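Ribosomal protein s2-related protein (Deinococcus radiodurans, PDB 2JH3) binds a [4Fe-4S] cluster and, with domains resembling the CbiX chelatases, may act as a sirohydrochlorin ferrochelatase. Local coordinates at residues L84-G89 against R397-T402; L74-V79 against T113-A118. All blocks are in the same frame, centred on the assembly; numbering follows the deposited sequence.

Contact 1 (L84-G89 against R397-T402); sequences LPRELG and RRQTGT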
# COMPACT_ATOMS: atom_id res chain seq x y z
N LEU A 84 19.76 5.61 -22.28
CA LEU A 84 18.50 5.37 -23.01
C LEU A 84 18.66 4.28 -24.06
O LEU A 84 17.83 3.36 -24.12
CB LEU A 84 17.87 6.67 -23.59
CG LEU A 84 17.73 7.88 -22.63
CD1 LEU A 84 17.03 9.09 -23.25
CD2 LEU A 84 17.14 7.59 -21.26
N PRO A 85 19.75 4.33 -24.86
CA PRO A 85 20.02 3.29 -25.84
C PRO A 85 20.18 1.90 -25.23
O PRO A 85 19.62 0.95 -25.74
CB PRO A 85 21.30 3.77 -26.53
CG PRO A 85 21.30 5.17 -26.34
CD PRO A 85 20.75 5.41 -24.98
N ARG A 86 20.85 1.79 -24.10
CA ARG A 86 21.00 0.53 -23.36
C ARG A 86 19.66 -0.05 -22.87
O ARG A 86 19.44 -1.21 -22.94
CB ARG A 86 21.84 0.83 -22.15
CG ARG A 86 22.39 -0.24 -21.38
CD ARG A 86 23.18 0.48 -20.25
NE ARG A 86 22.23 0.87 -19.23
CZ ARG A 86 22.40 1.68 -18.19
NH1 ARG A 86 23.52 2.37 -17.95
NH2 ARG A 86 21.32 1.78 -17.36
N GLU A 87 18.78 0.79 -22.32
CA GLU A 87 17.51 0.31 -21.83
C GLU A 87 16.55 -0.02 -22.99
O GLU A 87 15.83 -1.04 -22.98
CB GLU A 87 16.93 1.34 -20.91
CG GLU A 87 17.78 1.56 -19.65
CD GLU A 87 17.78 0.30 -18.75
OE1 GLU A 87 16.69 -0.13 -18.30
OE2 GLU A 87 18.86 -0.25 -18.49
N LEU A 88 16.59 0.81 -24.02
CA LEU A 88 15.83 0.54 -25.21
C LEU A 88 16.33 -0.67 -25.95
O LEU A 88 15.61 -1.20 -26.78
CB LEU A 88 15.86 1.73 -26.16
CG LEU A 88 14.85 2.87 -26.19
CD1 LEU A 88 13.44 2.65 -25.63
CD2 LEU A 88 15.41 4.22 -25.75
N GLY A 89 17.58 -1.09 -25.73
CA GLY A 89 18.15 -2.24 -26.44
C GLY A 89 18.69 -1.92 -27.81
O GLY A 89 18.64 -2.76 -28.72
N ARG A 397 22.99 -5.96 -14.07
CA ARG A 397 24.23 -5.74 -14.83
C ARG A 397 24.17 -4.55 -15.79
O ARG A 397 25.22 -3.96 -16.07
CB ARG A 397 24.58 -6.96 -15.65
CG ARG A 397 25.34 -8.01 -14.94
CD ARG A 397 25.66 -9.13 -15.92
NE ARG A 397 26.83 -8.94 -16.79
CZ ARG A 397 28.10 -8.92 -16.38
NH1 ARG A 397 28.39 -8.98 -15.09
NH2 ARG A 397 29.09 -8.79 -17.26
N ARG A 398 22.99 -4.19 -16.33
CA ARG A 398 22.94 -2.98 -17.18
C ARG A 398 23.21 -1.69 -16.40
O ARG A 398 23.62 -0.68 -17.02
CB ARG A 398 21.59 -2.78 -17.85
CG ARG A 398 21.21 -3.79 -18.84
CD ARG A 398 20.04 -3.31 -19.74
NE ARG A 398 18.90 -2.82 -18.99
CZ ARG A 398 17.89 -3.58 -18.57
NH1 ARG A 398 17.86 -4.85 -18.85
NH2 ARG A 398 16.92 -3.07 -17.86
N GLN A 399 22.94 -1.70 -15.09
CA GLN A 399 22.90 -0.49 -14.29
C GLN A 399 24.31 0.03 -13.95
O GLN A 399 25.29 -0.75 -13.93
CB GLN A 399 22.05 -0.68 -13.01
CG GLN A 399 20.68 -1.44 -13.18
CD GLN A 399 19.80 -0.83 -14.20
OE1 GLN A 399 19.19 -1.53 -14.99
NE2 GLN A 399 19.73 0.51 -14.22
N THR A 400 24.36 1.36 -13.74
CA THR A 400 25.60 2.17 -13.56
C THR A 400 25.32 3.24 -12.46
O THR A 400 24.18 3.45 -12.08
CB THR A 400 26.13 2.85 -14.90
OG1 THR A 400 25.07 3.44 -15.67
CG2 THR A 400 26.81 1.89 -15.78
N GLY A 401 26.36 3.83 -11.86
CA GLY A 401 26.17 4.85 -10.86
C GLY A 401 25.92 4.23 -9.51
O GLY A 401 26.31 3.09 -9.26
N THR A 402 25.21 4.97 -8.66
CA THR A 402 24.78 4.46 -7.36
C THR A 402 23.93 3.17 -7.49
O THR A 402 24.00 2.29 -6.63
CB THR A 402 23.88 5.47 -6.66
OG1 THR A 402 22.69 5.66 -7.46
CG2 THR A 402 24.59 6.80 -6.47
O HOH W 1 21.63 2.74 -14.37
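Arg-86 and Arg-398 reach across this contact from opposite segments, their guanidinium planes 38° apart, with the carboxylate of Glu-87 bonded to both. Arg-398 takes Glu-87 side-on, one nitrogen to each oxygen. Its NE lies 2.6 Å from Glu-87 OE2 in a nearly straight bond, and its NH2 is 3.0 Å from Glu-87 OE1. OE2 lies in the guanidinium plane of Arg-398, but both nitrogens meet the carboxylate from above its own plane, so the pair is strongly twisted rather than flat. Glu-87 gets there by a curl: CG is anti to the carbonyl carbon and the chain bends at chi2 (-66°), laying the carboxylate back toward Arg-86 of its own helix turn. Arg-86 NH2 makes a weak, long bond of 3.4 Å to Glu-87 OE2, which closes a three-residue salt-bridge network. This network ties the last turn of helix 78-88, in the CbiX chelatase-like part of the chain, to the end of helix 392-398 in the iron-sulphur domain. Arg-86 itself runs straight from its backbone to CD, with CG anti to the backbone N, then bends at chi3 and slides past Thr-400 in the opposite direction. There NH1 donates to Thr-400 OG1 at 3.0 Å, near the guanidinium plane, while NH2 gives a hydrogen to a water that also accepts from Thr-400 N. The backbone carbonyl of Arg-398 sits over one face of the Arg-86 guanidinium. A Schellman motif with Gly-89 as its C-prime residue ends helix 78-88 just past these side chains. Arg-398 NH1 has a second acidic partner in Glu-452, and the Arg-398 side chain lies about 9 Å from that of the cluster ligand Cys-454.

Contact 2 (L74-V79 against T113-A118); sequences LSEGYV and TRPLGA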
# COMPACT_ATOMS: atom_id res chain seq x y z
N LEU A 74 17.06 17.96 -22.37
CA LEU A 74 17.73 19.20 -22.74
C LEU A 74 19.19 19.08 -22.43
O LEU A 74 19.81 19.99 -21.91
CB LEU A 74 17.06 20.39 -22.05
CG LEU A 74 15.64 20.59 -22.53
CD1 LEU A 74 14.98 21.79 -21.92
CD2 LEU A 74 15.60 20.80 -24.00
N SER A 75 19.74 17.91 -22.70
CA SER A 75 21.17 17.68 -22.59
C SER A 75 21.50 16.64 -23.64
O SER A 75 20.58 16.05 -24.28
CB SER A 75 21.54 17.17 -21.22
OG SER A 75 20.79 15.97 -20.97
N GLU A 76 22.80 16.45 -23.87
CA GLU A 76 23.26 15.46 -24.81
C GLU A 76 24.52 14.98 -24.18
O GLU A 76 25.48 15.72 -24.08
CB GLU A 76 23.52 16.07 -26.19
CG GLU A 76 24.10 15.14 -27.21
CD GLU A 76 24.08 15.79 -28.61
OE1 GLU A 76 24.38 17.04 -28.71
OE2 GLU A 76 23.75 15.04 -29.57
N GLY A 77 24.48 13.76 -23.68
CA GLY A 77 25.48 13.35 -22.72
C GLY A 77 25.22 11.89 -22.40
O GLY A 77 24.59 11.17 -23.17
N TYR A 78 25.74 11.48 -21.27
CA TYR A 78 25.70 10.06 -20.88
C TYR A 78 24.32 9.44 -20.88
O TYR A 78 24.13 8.34 -21.38
CB TYR A 78 26.35 9.94 -19.51
CG TYR A 78 26.62 8.51 -19.14
CD1 TYR A 78 27.61 7.76 -19.81
CD2 TYR A 78 25.85 7.89 -18.15
CE1 TYR A 78 27.85 6.41 -19.43
CE2 TYR A 78 26.06 6.54 -17.79
CZ TYR A 78 27.04 5.80 -18.43
OH TYR A 78 27.24 4.48 -18.03
N VAL A 79 23.35 10.16 -20.36
CA VAL A 79 22.02 9.61 -20.30
C VAL A 79 21.48 9.38 -21.72
O VAL A 79 21.02 8.30 -22.02
CB VAL A 79 21.06 10.46 -19.47
CG1 VAL A 79 19.62 9.96 -19.62
CG2 VAL A 79 21.48 10.46 -18.00
N THR A 113 16.86 9.47 -32.42
CA THR A 113 17.41 10.79 -32.79
C THR A 113 18.30 11.38 -31.67
O THR A 113 18.40 10.87 -30.54
CB THR A 113 16.32 11.82 -33.13
OG1 THR A 113 15.65 12.30 -31.94
CG2 THR A 113 15.28 11.26 -34.07
N ARG A 114 18.93 12.50 -32.02
CA ARG A 114 19.59 13.36 -31.08
C ARG A 114 18.53 13.90 -30.19
O ARG A 114 17.33 13.93 -30.54
CB ARG A 114 20.34 14.46 -31.84
CG ARG A 114 21.50 13.89 -32.59
CD ARG A 114 22.31 15.00 -33.30
NE ARG A 114 23.04 15.86 -32.35
CZ ARG A 114 23.79 16.92 -32.71
NH1 ARG A 114 23.89 17.27 -34.00
NH2 ARG A 114 24.38 17.64 -31.78
N PRO A 115 18.92 14.30 -29.00
CA PRO A 115 17.98 14.89 -28.08
C PRO A 115 17.49 16.28 -28.42
O PRO A 115 18.19 17.07 -29.11
CB PRO A 115 18.74 14.89 -26.78
CG PRO A 115 20.13 14.58 -27.09
CD PRO A 115 20.27 14.17 -28.44
N LEU A 116 16.29 16.59 -27.91
CA LEU A 116 15.63 17.90 -28.09
C LEU A 116 16.63 19.01 -27.89
O LEU A 116 16.75 19.92 -28.71
CB LEU A 116 14.52 18.05 -27.07
CG LEU A 116 13.79 19.37 -27.05
CD1 LEU A 116 13.20 19.60 -28.43
CD2 LEU A 116 12.71 19.39 -26.04
N GLY A 117 17.40 18.88 -26.81
CA GLY A 117 18.33 19.93 -26.42
C GLY A 117 19.41 20.18 -27.44
O GLY A 117 19.97 21.26 -27.47
N ALA A 118 19.71 19.20 -28.28
CA ALA A 118 20.74 19.38 -29.36
C ALA A 118 20.27 20.10 -30.64
O ALA A 118 21.08 20.53 -31.47
CB ALA A 118 21.34 18.02 -29.74
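Two loops that follow neighbouring parallel strands, 66-71 and 108-112, meet here at one end of the mixed sheet in the first CbiX region. Glu-76 leaves its backbone with CG anti to N (chi1 176°) and stays extended, crossing the ring of Pro-115 at about a right angle, with CB 3.8 Å from Pro-115 CG. Its carboxylate then lies nearly coplanar with the guanidinium of Arg-114, the planes 21° apart. Arg-114 NH2 donates to Glu-76 OE1 at 3.1 Å, and Arg-114 NE to Glu-76 OE2 at 3.0 Å; both oxygens use their syn lone pairs, giving a flat, two-pronged salt bridge. Ala-118 CB presses on the same carboxylate, 3.4 Å from Glu-76 OE1. The salt bridge joins the loop leading into helix 78-88, whose N-cap is Gly-77, to the turn ahead of helix 122-133. An alanine at Glu-76 would remove both bonds to Arg-114 and would probably leave that guanidinium less firmly placed, although Arg-114 NH1 also bonds to Thr-98. Deeper in, the backbones close up: the CA atoms of Leu-74 and Gly-117 are 3.8 Å apart, so close that a side chain on Gly-117 would run into Leu-74. Leu-74 and Leu-116 lie side by side pointing the same way, CD2 to CD2, and Leu-116 continues onto Val-256 and Val-257 of helix 253-262. Ser-75 O is buried without a hydrogen-bonding partner, 3.2 Å from Pro-115 CG.

How the contacts relate
The centres of contacts 1 and 2 are 16 Å apart, and both use helix 78-88: contact 2 takes in its start and contact 1 its end. Along the chain the order is 74-79, 84-89, 113-118 and then, far later, 397-402, so the two pairings cross. Contact 2 is internal to the first CbiX region, whereas contact 1 carries the same helix to the iron-sulphur domain. They meet through a probable hydrogen bond from Leu-84 N to Val-79 O within the helix, and through Tyr-78 OH, weakly bonded to Thr-400 OG1. One helix thus links the chelatase-like sheet to the cluster-binding domain.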